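Local coordinates for putative drug/sodium antiporter (Escherichia coli, PDB 4Z3N), which probably exports the genotoxin colibactin across the cell membrane as a MATE-family antiporter, at residues N331-A336 with R452-S457; T315-N320 with T327-A332; A387-A392 with F444-L449; E394-Q397 with W403-V406. All coordinates share one frame; numbering follows the deposited sequence.

Interaction 1: residues N331-A336 with R452-S457. With OLC ((2R)-2,3-dihydroxypropyl (9Z)-octadec-9-enoate), chain F.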
loop_
_atom_site.group_PDB
_atom_site.type_symbol
_atom_site.label_atom_id
_atom_site.label_comp_id
_atom_site.label_asym_id
_atom_site.label_seq_id
_atom_site.Cartn_x
_atom_site.Cartn_y
_atom_site.Cartn_z
ATOM N N ASN A 331 -18.854 -14.183 3.079
ATOM C CA ASN A 331 -18.171 -15.325 2.476
ATOM C C ASN A 331 -16.973 -14.892 1.672
ATOM O O ASN A 331 -15.983 -15.611 1.601
ATOM C CB ASN A 331 -19.095 -16.126 1.550
ATOM C CG ASN A 331 -20.276 -16.725 2.265
ATOM O OD1 ASN A 331 -20.157 -17.261 3.368
ATOM N ND2 ASN A 331 -21.433 -16.639 1.629
ATOM N N ALA A 332 -17.089 -13.727 1.038
ATOM C CA ALA A 332 -16.014 -13.170 0.232
ATOM C C ALA A 332 -14.805 -12.844 1.109
ATOM O O ALA A 332 -13.662 -13.190 0.753
ATOM C CB ALA A 332 -16.482 -11.938 -0.514
ATOM N N TYR A 333 -15.053 -12.212 2.257
ATOM C CA TYR A 333 -13.976 -11.935 3.205
ATOM C C TYR A 333 -13.226 -13.203 3.653
ATOM O O TYR A 333 -11.997 -13.257 3.576
ATOM C CB TYR A 333 -14.516 -11.215 4.421
ATOM C CG TYR A 333 -13.552 -11.232 5.575
ATOM C CD1 TYR A 333 -12.517 -10.310 5.657
ATOM C CD2 TYR A 333 -13.670 -12.182 6.582
ATOM C CE1 TYR A 333 -11.627 -10.348 6.698
ATOM C CE2 TYR A 333 -12.790 -12.219 7.628
ATOM C CZ TYR A 333 -11.766 -11.303 7.681
ATOM O OH TYR A 333 -10.895 -11.355 8.737
ATOM N N TRP A 334 -13.955 -14.230 4.096
ATOM C CA TRP A 334 -13.312 -15.477 4.538
ATOM C C TRP A 334 -12.693 -16.302 3.397
ATOM O O TRP A 334 -11.758 -17.064 3.649
ATOM C CB TRP A 334 -14.292 -16.348 5.326
ATOM C CG TRP A 334 -14.688 -15.758 6.640
ATOM C CD1 TRP A 334 -15.884 -15.196 6.945
ATOM C CD2 TRP A 334 -13.880 -15.648 7.824
ATOM N NE1 TRP A 334 -15.881 -14.740 8.243
ATOM C CE2 TRP A 334 -14.668 -15.011 8.810
ATOM C CE3 TRP A 334 -12.574 -16.032 8.150
ATOM C CZ2 TRP A 334 -14.195 -14.741 10.099
ATOM C CZ3 TRP A 334 -12.101 -15.762 9.439
ATOM C CH2 TRP A 334 -12.915 -15.120 10.394
ATOM N N ALA A 335 -13.191 -16.161 2.163
ATOM C CA ALA A 335 -12.516 -16.757 0.995
ATOM C C ALA A 335 -11.124 -16.121 0.798
ATOM O O ALA A 335 -10.097 -16.814 0.625
ATOM C CB ALA A 335 -13.355 -16.586 -0.259
ATOM N N ALA A 336 -11.120 -14.787 0.824
ATOM C CA ALA A 336 -9.902 -13.983 0.799
ATOM C C ALA A 336 -8.933 -14.339 1.939
ATOM O O ALA A 336 -7.729 -14.473 1.704
ATOM C CB ALA A 336 -10.255 -12.506 0.861
ATOM N N ARG A 452 -14.266 -11.763 15.372
ATOM C CA ARG A 452 -15.507 -11.490 16.095
ATOM C C ARG A 452 -16.446 -10.554 15.348
ATOM O O ARG A 452 -17.662 -10.732 15.398
ATOM C CB ARG A 452 -15.202 -10.909 17.473
ATOM C CG ARG A 452 -14.435 -11.895 18.338
ATOM C CD ARG A 452 -14.378 -11.449 19.782
ATOM N NE ARG A 452 -13.735 -12.447 20.633
ATOM C CZ ARG A 452 -13.554 -12.298 21.940
ATOM N NH1 ARG A 452 -13.965 -11.188 22.548
ATOM N NH2 ARG A 452 -12.961 -13.258 22.636
ATOM N N LEU A 453 -15.887 -9.559 14.668
ATOM C CA LEU A 453 -16.692 -8.575 13.976
ATOM C C LEU A 453 -17.192 -9.053 12.612
ATOM O O LEU A 453 -18.125 -8.487 12.076
ATOM C CB LEU A 453 -15.923 -7.263 13.786
ATOM C CG LEU A 453 -15.556 -6.382 14.980
ATOM C CD1 LEU A 453 -14.707 -5.194 14.522
ATOM C CD2 LEU A 453 -16.773 -5.923 15.751
ATOM N N LEU A 454 -16.590 -10.069 12.018
ATOM C CA LEU A 454 -17.022 -10.358 10.663
ATOM C C LEU A 454 -17.967 -11.536 10.692
ATOM O O LEU A 454 -17.593 -12.698 10.624
ATOM C CB LEU A 454 -15.819 -10.626 9.736
ATOM C CG LEU A 454 -15.217 -9.437 8.958
ATOM C CD1 LEU A 454 -16.173 -8.946 7.870
ATOM C CD2 LEU A 454 -14.766 -8.266 9.862
ATOM N N ARG A 455 -19.231 -11.206 10.653
ATOM C CA ARG A 455 -20.263 -12.194 10.831
ATOM C C ARG A 455 -21.569 -11.429 10.767
ATOM O O ARG A 455 -21.576 -10.196 10.907
ATOM C CB ARG A 455 -20.079 -12.953 12.159
ATOM C CG ARG A 455 -20.008 -12.098 13.389
ATOM C CD ARG A 455 -20.142 -12.936 14.653
ATOM N NE ARG A 455 -18.852 -13.343 15.220
ATOM C CZ ARG A 455 -18.311 -14.559 15.105
ATOM N NH1 ARG A 455 -18.938 -15.522 14.434
ATOM N NH2 ARG A 455 -17.135 -14.813 15.672
ATOM N N LEU A 456 -22.659 -12.138 10.518
ATOM C CA LEU A 456 -23.977 -11.507 10.547
ATOM C C LEU A 456 -24.242 -10.873 11.892
ATOM O O LEU A 456 -23.952 -11.459 12.936
ATOM C CB LEU A 456 -25.078 -12.520 10.238
ATOM C CG LEU A 456 -25.134 -12.867 8.772
ATOM C CD1 LEU A 456 -26.035 -14.082 8.556
ATOM C CD2 LEU A 456 -25.613 -11.611 8.030
ATOM N N SER A 457 -24.776 -9.662 11.847
ATOM C CA SER A 457 -25.235 -8.947 13.027
ATOM C C SER A 457 -26.418 -8.101 12.606
ATOM O O SER A 457 -26.558 -7.797 11.422
ATOM C CB SER A 457 -24.134 -8.078 13.611
ATOM O OG SER A 457 -23.917 -6.946 12.791
HETATM C C18 OLC F . -4.933 -16.096 17.524
HETATM C C10 OLC F . -12.083 -19.261 12.128
HETATM C C9 OLC F . -12.904 -19.651 11.128
HETATM C C17 OLC F . -6.165 -15.542 16.825
HETATM C C11 OLC F . -10.890 -18.362 11.853
HETATM C C8 OLC F . -14.046 -18.740 10.707
HETATM C C16 OLC F . -6.623 -16.482 15.725
HETATM C C12 OLC F . -10.589 -17.512 13.072
HETATM C C7 OLC F . -15.065 -19.467 9.846
HETATM C C15 OLC F . -7.752 -15.895 14.887
HETATM C C13 OLC F . -9.094 -17.275 13.245
HETATM C C6 OLC F . -16.433 -18.883 10.103
HETATM C C14 OLC F . -8.843 -16.927 14.702
#
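Leu454 packs onto Tyr333, and following its side chain outward shows how an aliphatic group covers an aromatic face. CB lies 4.0 Å from Tyr333 CE2 and also approaches the indole, 4.4 Å from Trp334 NE1. CG then stands over the middle of the phenol ring, 3.9 Å from the ring centroid and 11° off its normal, so that it makes a CH-pi contact with the ring face. Of the two methyls, CD1 continues over the inner part of the ring, 4.2 Å from Tyr333 CG, and also reaches Leu330 and Tyr395. CD2 heads for Tyr396. The phenol can receive this branch because its CG is turned opposite the backbone N (chi1 165°), and its OH is hydrogen-bonded to Ile388 O on helix 382-399.

Trp334 sits alongside. Leu454 O meets the indole at its edge, in the ring plane, with Trp334 NE1 3.6 Å away, a long polar approach that does not count as a hydrogen bond. One indole face lies against Tyr333 CE2; the opposite face carries the oleoyl chain of the monoolein, whose C11 comes within 3.7 Å of Trp334 CZ3. Leu454 is the residue at which helix 432-453 gives up helical geometry, and just beyond it Arg455 NE folds back to donate to Arg452 O at 2.9 Å. With no directional polar bond between the two segments, the join between helix 326-358 and the end of the last predicted transmembrane helix rests on dispersion and the CH-pi contact, the indole being held between Tyr333 and the lipid.

Interaction 2: residues T315-N320 with T327-A332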
loop_
_atom_site.group_PDB
_atom_site.type_symbol
_atom_site.label_atom_id
_atom_site.label_comp_id
_atom_site.label_asym_id
_atom_site.label_seq_id
_atom_site.Cartn_x
_atom_site.Cartn_y
_atom_site.Cartn_z
ATOM N N THR A 315 -13.543 -4.719 -4.532
ATOM C CA THR A 315 -14.495 -4.842 -5.618
ATOM C C THR A 315 -15.628 -5.842 -5.369
ATOM O O THR A 315 -16.792 -5.557 -5.681
ATOM C CB THR A 315 -13.779 -5.249 -6.864
ATOM O OG1 THR A 315 -12.563 -4.491 -6.941
ATOM C CG2 THR A 315 -14.656 -4.982 -8.071
ATOM N N VAL A 316 -15.282 -7.007 -4.823
ATOM C CA VAL A 316 -16.266 -8.051 -4.591
ATOM C C VAL A 316 -17.185 -7.688 -3.415
ATOM O O VAL A 316 -18.407 -7.875 -3.491
ATOM C CB VAL A 316 -15.593 -9.414 -4.337
ATOM C CG1 VAL A 316 -16.623 -10.429 -3.874
ATOM C CG2 VAL A 316 -14.884 -9.892 -5.596
ATOM N N VAL A 317 -16.605 -7.149 -2.343
ATOM C CA VAL A 317 -17.409 -6.706 -1.214
ATOM C C VAL A 317 -18.233 -5.499 -1.620
ATOM O O VAL A 317 -19.437 -5.457 -1.377
ATOM C CB VAL A 317 -16.555 -6.338 0.014
ATOM C CG1 VAL A 317 -17.437 -5.715 1.118
ATOM C CG2 VAL A 317 -15.790 -7.571 0.526
ATOM N N GLY A 318 -17.588 -4.522 -2.255
ATOM C CA GLY A 318 -18.277 -3.306 -2.651
ATOM C C GLY A 318 -19.478 -3.548 -3.568
ATOM O O GLY A 318 -20.554 -2.962 -3.370
ATOM N N GLN A 319 -19.291 -4.402 -4.576
ATOM C CA GLN A 319 -20.324 -4.694 -5.566
ATOM C C GLN A 319 -21.438 -5.593 -5.037
ATOM O O GLN A 319 -22.619 -5.353 -5.301
ATOM C CB GLN A 319 -19.699 -5.315 -6.817
ATOM C CG GLN A 319 -19.061 -4.271 -7.747
ATOM C CD GLN A 319 -18.915 -4.768 -9.159
ATOM O OE1 GLN A 319 -19.388 -5.849 -9.484
ATOM N NE2 GLN A 319 -18.268 -3.983 -10.012
ATOM N N ASN A 320 -21.086 -6.619 -4.278
ATOM C CA ASN A 320 -22.122 -7.451 -3.669
ATOM C C ASN A 320 -22.891 -6.712 -2.579
ATOM O O ASN A 320 -24.049 -7.017 -2.295
ATOM C CB ASN A 320 -21.516 -8.721 -3.093
ATOM C CG ASN A 320 -21.204 -9.729 -4.145
ATOM O OD1 ASN A 320 -22.011 -10.606 -4.415
ATOM N ND2 ASN A 320 -20.031 -9.618 -4.755
ATOM N N THR A 327 -24.429 -11.700 2.993
ATOM C CA THR A 327 -23.906 -13.031 3.255
ATOM C C THR A 327 -22.704 -13.330 2.361
ATOM O O THR A 327 -21.666 -13.844 2.818
ATOM C CB THR A 327 -25.018 -14.089 3.030
ATOM O OG1 THR A 327 -25.738 -14.272 4.248
ATOM C CG2 THR A 327 -24.445 -15.412 2.591
ATOM N N ARG A 328 -22.860 -12.997 1.082
ATOM C CA ARG A 328 -21.833 -13.242 0.103
ATOM C C ARG A 328 -20.598 -12.369 0.388
ATOM O O ARG A 328 -19.467 -12.804 0.146
ATOM C CB ARG A 328 -22.384 -12.994 -1.299
ATOM C CG ARG A 328 -21.411 -13.351 -2.411
ATOM C CD ARG A 328 -22.081 -13.510 -3.769
ATOM N NE ARG A 328 -21.093 -13.705 -4.832
ATOM C CZ ARG A 328 -20.568 -14.881 -5.159
ATOM N NH1 ARG A 328 -20.933 -15.969 -4.499
ATOM N NH2 ARG A 328 -19.678 -14.965 -6.137
ATOM N N THR A 329 -20.814 -11.157 0.913
ATOM C CA THR A 329 -19.694 -10.269 1.231
ATOM C C THR A 329 -18.914 -10.874 2.402
ATOM O O THR A 329 -17.683 -10.820 2.432
ATOM C CB THR A 329 -20.135 -8.793 1.573
ATOM O OG1 THR A 329 -20.818 -8.742 2.833
ATOM C CG2 THR A 329 -21.030 -8.210 0.492
ATOM N N LEU A 330 -19.634 -11.477 3.343
ATOM C CA LEU A 330 -19.013 -12.176 4.459
ATOM C C LEU A 330 -18.250 -13.415 3.987
ATOM O O LEU A 330 -17.137 -13.679 4.459
ATOM C CB LEU A 330 -20.064 -12.575 5.496
ATOM C CG LEU A 330 -20.576 -11.497 6.434
ATOM C CD1 LEU A 330 -21.391 -12.128 7.577
ATOM C CD2 LEU A 330 -19.413 -10.664 6.984
ATOM N N ASN A 331 -18.854 -14.183 3.079
ATOM C CA ASN A 331 -18.171 -15.325 2.476
ATOM C C ASN A 331 -16.973 -14.892 1.672
ATOM O O ASN A 331 -15.983 -15.611 1.601
ATOM C CB ASN A 331 -19.095 -16.126 1.550
ATOM C CG ASN A 331 -20.276 -16.725 2.265
ATOM O OD1 ASN A 331 -20.157 -17.261 3.368
ATOM N ND2 ASN A 331 -21.433 -16.639 1.629
ATOM N N ALA A 332 -17.089 -13.727 1.038
ATOM C CA ALA A 332 -16.014 -13.170 0.232
ATOM C C ALA A 332 -14.805 -12.844 1.109
ATOM O O ALA A 332 -13.662 -13.190 0.753
ATOM C CB ALA A 332 -16.482 -11.938 -0.514
#
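Asn320 and Arg328 meet because of their torsions: the CG of Asn320 lies opposite its own carbonyl carbon (chi1 -77°), which sends the amide over to the next helix, while Arg328 carries its CG opposite the backbone N and runs extended as far as NE. The asparagine OD1 thereby arrives at the edge of the guanidinium, in its plane, and lies 3.0 Å from Arg328 CD; the guanidinium NE itself donates to Met23 O. Amide and guanidinium planes are strongly inclined to each other. The other end of the amide turns home, ND2 donating to Val316 O at 2.7 Å (N-H...O 159°). Val316 O thus receives two donors from one residue, ND2 and the backbone N of Asn320, and the bond from ND2 favours OD1 pointing at the arginine.

Farther from the turn the packing is apolar. Thr329 sends its methyl CG2 to Asn320 CB at 3.7 Å, while its OG1 is held by Val326 O and Tyr395 OH. Val317 CG1 stands 4.1 Å from Thr329 CB, and the neighbouring Val316 reaches Ala332, one turn on from Thr329, its CG1 3.7 Å from Ala332 CB. The two segments run antiparallel (173°) with axes 8.8 Å apart, a helical hairpin joining helices 286-322 and 326-358. Arg328 NH2 donates to Gly26 O. These backbone oxygens would probably spread the arginine's charge over carbonyl dipoles, and they tie the closed, turn end of the hairpin to the N-terminal segment before helix 28-56.

Interaction 3: residues A387-A392 with F444-L449; sequences AISLLA and FVAALL
Ile388 and Ser389 face Ala447 and Ala446, and the flat groups at this crossing are peptide units rather than aromatic rings. The CG2 methyl of Ile388 comes up to one of them, 3.6 Å from Ala447 O, and the CB of Ser389 comes up to the preceding one, 3.6 Å from Ala446 O. The one aromatic ring, that of Phe444, meets Phe385 outside the contact, planes at about 55°.

Ile388 straddles the alanine. With CG2 set opposite the backbone N, that methyl reaches the backbone of Ala447, while CB stands 4.0 Å from Ala447 CB and CD1, at the end of the other branch, lies equally far from the same methyl. Beside it, Ser389 CB and Ala446 CB approach to 3.8 Å.

Ala446 and Ala447 on one side and Ser389 on the other allow the backbones to come close, and Ile388 packs across the alanine. The axes of segments 387-392 and 444-449 approach to 7.9 Å at a crossing angle of 53°, and Ser389 CA and Ala447 CA are only 5.1 Å apart. The two helices belong to the all-helical body of the MATE transporter, 432-453 being the last predicted transmembrane helix. Helix 402-413 closes one flank: Ser389 OG, which its chi1 of 74° places between the backbone N and the carbonyl carbon, is hydrogen-bonded to Arg412 NH1, and Arg412 also touches Ala446. Separate monoolein molecules touch Leu390 and Phe444, and one lies about 4 Å from the side chain of Ala447.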
loop_
_atom_site.group_PDB
_atom_site.type_symbol
_atom_site.label_atom_id
_atom_site.label_comp_id
_atom_site.label_asym_id
_atom_site.label_seq_id
_atom_site.Cartn_x
_atom_site.Cartn_y
_atom_site.Cartn_z
ATOM N N ALA A 387 -3.137 -10.994 7.677
ATOM C CA ALA A 387 -4.190 -11.045 6.660
ATOM C C ALA A 387 -5.576 -10.919 7.270
ATOM O O ALA A 387 -6.481 -10.341 6.673
ATOM C CB ALA A 387 -4.098 -12.318 5.867
ATOM N N ILE A 388 -5.745 -11.449 8.470
ATOM C CA ILE A 388 -7.077 -11.500 9.058
ATOM C C ILE A 388 -7.613 -10.099 9.350
ATOM O O ILE A 388 -8.723 -9.752 8.929
ATOM C CB ILE A 388 -7.079 -12.380 10.332
ATOM C CG1 ILE A 388 -6.753 -13.833 9.946
ATOM C CG2 ILE A 388 -8.438 -12.327 11.012
ATOM C CD1 ILE A 388 -6.034 -14.607 10.995
ATOM N N SER A 389 -6.818 -9.274 10.029
ATOM C CA SER A 389 -7.238 -7.905 10.318
ATOM C C SER A 389 -7.080 -6.957 9.116
ATOM O O SER A 389 -7.903 -6.060 8.914
ATOM C CB SER A 389 -6.474 -7.362 11.514
ATOM O OG SER A 389 -5.150 -7.071 11.139
ATOM N N LEU A 390 -6.046 -7.159 8.303
ATOM C CA LEU A 390 -5.868 -6.283 7.148
ATOM C C LEU A 390 -6.987 -6.423 6.073
ATOM O O LEU A 390 -7.437 -5.420 5.515
ATOM C CB LEU A 390 -4.495 -6.508 6.534
ATOM C CG LEU A 390 -4.180 -5.514 5.420
ATOM C CD1 LEU A 390 -2.813 -4.976 5.622
ATOM C CD2 LEU A 390 -4.292 -6.137 4.025
ATOM N N LEU A 391 -7.441 -7.647 5.798
ATOM C CA LEU A 391 -8.599 -7.867 4.929
ATOM C C LEU A 391 -9.901 -7.380 5.590
ATOM O O LEU A 391 -10.795 -6.851 4.912
ATOM C CB LEU A 391 -8.716 -9.348 4.539
ATOM C CG LEU A 391 -7.605 -9.887 3.611
ATOM C CD1 LEU A 391 -7.687 -11.414 3.403
ATOM C CD2 LEU A 391 -7.574 -9.131 2.266
ATOM N N ALA A 392 -10.013 -7.542 6.907
ATOM C CA ALA A 392 -11.141 -6.948 7.624
ATOM C C ALA A 392 -11.216 -5.434 7.377
ATOM O O ALA A 392 -12.313 -4.886 7.239
ATOM C CB ALA A 392 -11.056 -7.248 9.121
ATOM N N PHE A 444 -2.106 -10.381 16.815
ATOM C CA PHE A 444 -2.940 -11.482 17.266
ATOM C C PHE A 444 -4.263 -10.970 17.829
ATOM O O PHE A 444 -5.318 -11.435 17.417
ATOM C CB PHE A 444 -2.152 -12.368 18.235
ATOM C CG PHE A 444 -1.053 -13.135 17.538
ATOM C CD1 PHE A 444 -1.363 -14.166 16.650
ATOM C CD2 PHE A 444 0.277 -12.779 17.702
ATOM C CE1 PHE A 444 -0.356 -14.853 15.972
ATOM C CE2 PHE A 444 1.287 -13.460 17.027
ATOM C CZ PHE A 444 0.966 -14.500 16.165
ATOM N N VAL A 445 -4.206 -9.966 18.696
ATOM C CA VAL A 445 -5.401 -9.320 19.221
ATOM C C VAL A 445 -6.327 -8.830 18.084
ATOM O O VAL A 445 -7.528 -9.115 18.067
ATOM C CB VAL A 445 -4.999 -8.144 20.148
ATOM C CG1 VAL A 445 -6.218 -7.499 20.802
ATOM C CG2 VAL A 445 -4.068 -8.640 21.216
ATOM N N ALA A 446 -5.745 -8.109 17.133
ATOM C CA ALA A 446 -6.457 -7.610 15.968
ATOM C C ALA A 446 -7.064 -8.730 15.103
ATOM O O ALA A 446 -8.090 -8.537 14.449
ATOM C CB ALA A 446 -5.514 -6.739 15.130
ATOM N N ALA A 447 -6.436 -9.903 15.094
ATOM C CA ALA A 447 -6.969 -11.038 14.338
ATOM C C ALA A 447 -8.174 -11.582 15.086
ATOM O O ALA A 447 -9.177 -11.951 14.501
ATOM C CB ALA A 447 -5.922 -12.104 14.154
ATOM N N LEU A 448 -8.063 -11.593 16.402
ATOM C CA LEU A 448 -9.183 -11.906 17.255
ATOM C C LEU A 448 -10.361 -10.951 17.040
ATOM O O LEU A 448 -11.519 -11.387 16.994
ATOM C CB LEU A 448 -8.744 -11.879 18.720
ATOM C CG LEU A 448 -8.620 -13.245 19.396
ATOM C CD1 LEU A 448 -8.183 -13.095 20.864
ATOM C CD2 LEU A 448 -9.929 -14.013 19.280
ATOM N N LEU A 449 -10.068 -9.657 16.934
ATOM C CA LEU A 449 -11.121 -8.662 16.740
ATOM C C LEU A 449 -11.816 -8.895 15.415
ATOM O O LEU A 449 -13.032 -9.034 15.381
ATOM C CB LEU A 449 -10.575 -7.231 16.805
ATOM C CG LEU A 449 -11.612 -6.087 16.809
ATOM C CD1 LEU A 449 -12.733 -6.304 17.824
ATOM C CD2 LEU A 449 -10.929 -4.747 17.073
#

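Interaction 4: residues E394-Q397 with W403-V406; sequences EYYQ and WYSV
Tyr396 and Tyr404 are set obliquely to one another, their ring planes inclined by 37° and their centroids 5.4 Å apart, so that neither a stack nor an edge-to-face pair results. What sits squarely over Tyr396 is the CB of Tyr404, 3.5 Å from the centroid of the Tyr396 ring and only 7° off its normal. The methylene thus makes a CH-pi contact with the face, while the rest of Tyr404 leads away from the segment 394-397; a cacodylate ion, probably from the crystallisation liquor, lies about 5 Å from its side chain.

Ser405 packs against Tyr396 and Gln397. Its OG lies 3.3 Å from Tyr396 CB and 3.2 Å from Gln397 CG, while the hydroxyl is hydrogen-bonded to Ser393 O one turn back on helix 382-399. Gln397 bends at its second torsion (chi2 -77°), which lays its aliphatic part along Ser405; Gln397 CD lies 3.6 Å from Ser405 OG. The amide at its tip is used elsewhere, NE2 donating to Gln263 OE1 and Val259 O on helix 250-284.

Helices 382-399 and 402-413 follow one another with only a short link between them, and this contact is where their facing ends close up. The Ser405 hydroxyl is satisfied by Ser393 O while its oxygen packs against the methylenes of Tyr396 and Gln397, so the join rests on packing plus that one hydrogen bond.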
loop_
_atom_site.group_PDB
_atom_site.type_symbol
_atom_site.label_atom_id
_atom_site.label_comp_id
_atom_site.label_asym_id
_atom_site.label_seq_id
_atom_site.Cartn_x
_atom_site.Cartn_y
_atom_site.Cartn_z
ATOM N N GLU A 394 -10.132 -3.798 4.649
ATOM C CA GLU A 394 -10.565 -3.639 3.280
ATOM C C GLU A 394 -12.103 -3.743 3.194
ATOM O O GLU A 394 -12.734 -2.969 2.470
ATOM C CB GLU A 394 -9.890 -4.695 2.397
ATOM C CG GLU A 394 -9.741 -4.307 0.928
ATOM C CD GLU A 394 -8.727 -3.186 0.730
ATOM O OE1 GLU A 394 -8.230 -2.670 1.758
ATOM O OE2 GLU A 394 -8.419 -2.823 -0.438
ATOM N N TYR A 395 -12.681 -4.694 3.939
ATOM C CA TYR A 395 -14.120 -4.932 3.968
ATOM C C TYR A 395 -14.919 -3.695 4.432
ATOM O O TYR A 395 -15.932 -3.314 3.828
ATOM C CB TYR A 395 -14.432 -6.142 4.875
ATOM C CG TYR A 395 -15.913 -6.490 4.982
ATOM C CD1 TYR A 395 -16.725 -5.857 5.913
ATOM C CD2 TYR A 395 -16.493 -7.441 4.154
ATOM C CE1 TYR A 395 -18.054 -6.152 6.026
ATOM C CE2 TYR A 395 -17.839 -7.745 4.260
ATOM C CZ TYR A 395 -18.621 -7.091 5.202
ATOM O OH TYR A 395 -19.974 -7.377 5.344
ATOM N N TYR A 396 -14.471 -3.068 5.504
ATOM C CA TYR A 396 -15.133 -1.869 5.975
ATOM C C TYR A 396 -14.964 -0.688 5.014
ATOM O O TYR A 396 -15.858 0.143 4.868
ATOM C CB TYR A 396 -14.629 -1.515 7.368
ATOM C CG TYR A 396 -15.181 -2.465 8.397
ATOM C CD1 TYR A 396 -16.540 -2.484 8.689
ATOM C CD2 TYR A 396 -14.357 -3.368 9.050
ATOM C CE1 TYR A 396 -17.060 -3.368 9.622
ATOM C CE2 TYR A 396 -14.862 -4.251 9.979
ATOM C CZ TYR A 396 -16.207 -4.250 10.270
ATOM O OH TYR A 396 -16.684 -5.136 11.209
ATOM N N GLN A 397 -13.831 -0.625 4.343
ATOM C CA GLN A 397 -13.620 0.397 3.338
ATOM C C GLN A 397 -14.575 0.178 2.176
ATOM O O GLN A 397 -15.163 1.121 1.647
ATOM C CB GLN A 397 -12.170 0.376 2.859
ATOM C CG GLN A 397 -11.179 0.793 3.922
ATOM C CD GLN A 397 -11.154 2.287 4.112
ATOM O OE1 GLN A 397 -12.163 2.903 4.503
ATOM N NE2 GLN A 397 -10.001 2.896 3.812
ATOM N N TRP A 403 -14.335 3.760 10.028
ATOM C CA TRP A 403 -14.059 3.799 11.452
ATOM C C TRP A 403 -13.491 2.463 11.914
ATOM O O TRP A 403 -12.553 2.429 12.725
ATOM C CB TRP A 403 -15.321 4.153 12.250
ATOM C CG TRP A 403 -15.212 3.831 13.684
ATOM C CD1 TRP A 403 -15.423 2.620 14.262
ATOM C CD2 TRP A 403 -14.827 4.717 14.742
ATOM N NE1 TRP A 403 -15.202 2.688 15.612
ATOM C CE2 TRP A 403 -14.838 3.968 15.937
ATOM C CE3 TRP A 403 -14.472 6.072 14.798
ATOM C CZ2 TRP A 403 -14.525 4.523 17.171
ATOM C CZ3 TRP A 403 -14.156 6.625 16.037
ATOM C CH2 TRP A 403 -14.189 5.848 17.204
ATOM N N TYR A 404 -14.049 1.362 11.405
ATOM C CA TYR A 404 -13.601 0.043 11.833
ATOM C C TYR A 404 -12.351 -0.398 11.088
ATOM O O TYR A 404 -11.596 -1.239 11.555
ATOM C CB TYR A 404 -14.748 -0.952 11.691
ATOM C CG TYR A 404 -15.888 -0.530 12.569
ATOM C CD1 TYR A 404 -16.901 0.304 12.075
ATOM C CD2 TYR A 404 -15.923 -0.895 13.911
ATOM C CE1 TYR A 404 -17.942 0.729 12.891
ATOM C CE2 TYR A 404 -16.954 -0.470 14.739
ATOM C CZ TYR A 404 -17.963 0.338 14.221
ATOM O OH TYR A 404 -18.985 0.760 15.036
ATOM N N SER A 405 -12.122 0.210 9.941
ATOM C CA SER A 405 -10.864 0.068 9.248
ATOM C C SER A 405 -9.756 0.619 10.112
ATOM O O SER A 405 -8.745 -0.042 10.324
ATOM C CB SER A 405 -10.894 0.802 7.904
ATOM O OG SER A 405 -11.801 0.190 7.027
ATOM N N VAL A 406 -9.953 1.836 10.609
ATOM C CA VAL A 406 -8.941 2.493 11.430
ATOM C C VAL A 406 -8.806 1.822 12.795
ATOM O O VAL A 406 -7.703 1.638 13.291
ATOM C CB VAL A 406 -9.257 3.985 11.602
ATOM C CG1 VAL A 406 -8.253 4.657 12.551
ATOM C CG2 VAL A 406 -9.274 4.663 10.238
#

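How the interactions relate
The four contacts form a continuous patch in which helices 326-358, 382-399 and 432-453 each serve twice. Interactions 1 and 2 share Asn331 and Ala332 on helix 326-358, and their centres are about 9 Å apart. Interaction 1 meets interaction 3 through Tyr333 OH and Ile388 O, 2.7 Å apart, and both use helix 432-453. Tyr395 bridges interactions 2 and 4, its OH lying 3.0 Å from Thr329 OG1, and also packs on Leu454 of interaction 1. Interactions 3 and 4 lie on successive parts of helix 382-399, centres about 11 Å apart. Interactions 2 and 3 do not touch. Monoolein touches interactions 1 and 3, and a cacodylate ion, probably from the crystallisation liquor, lies near interaction 4.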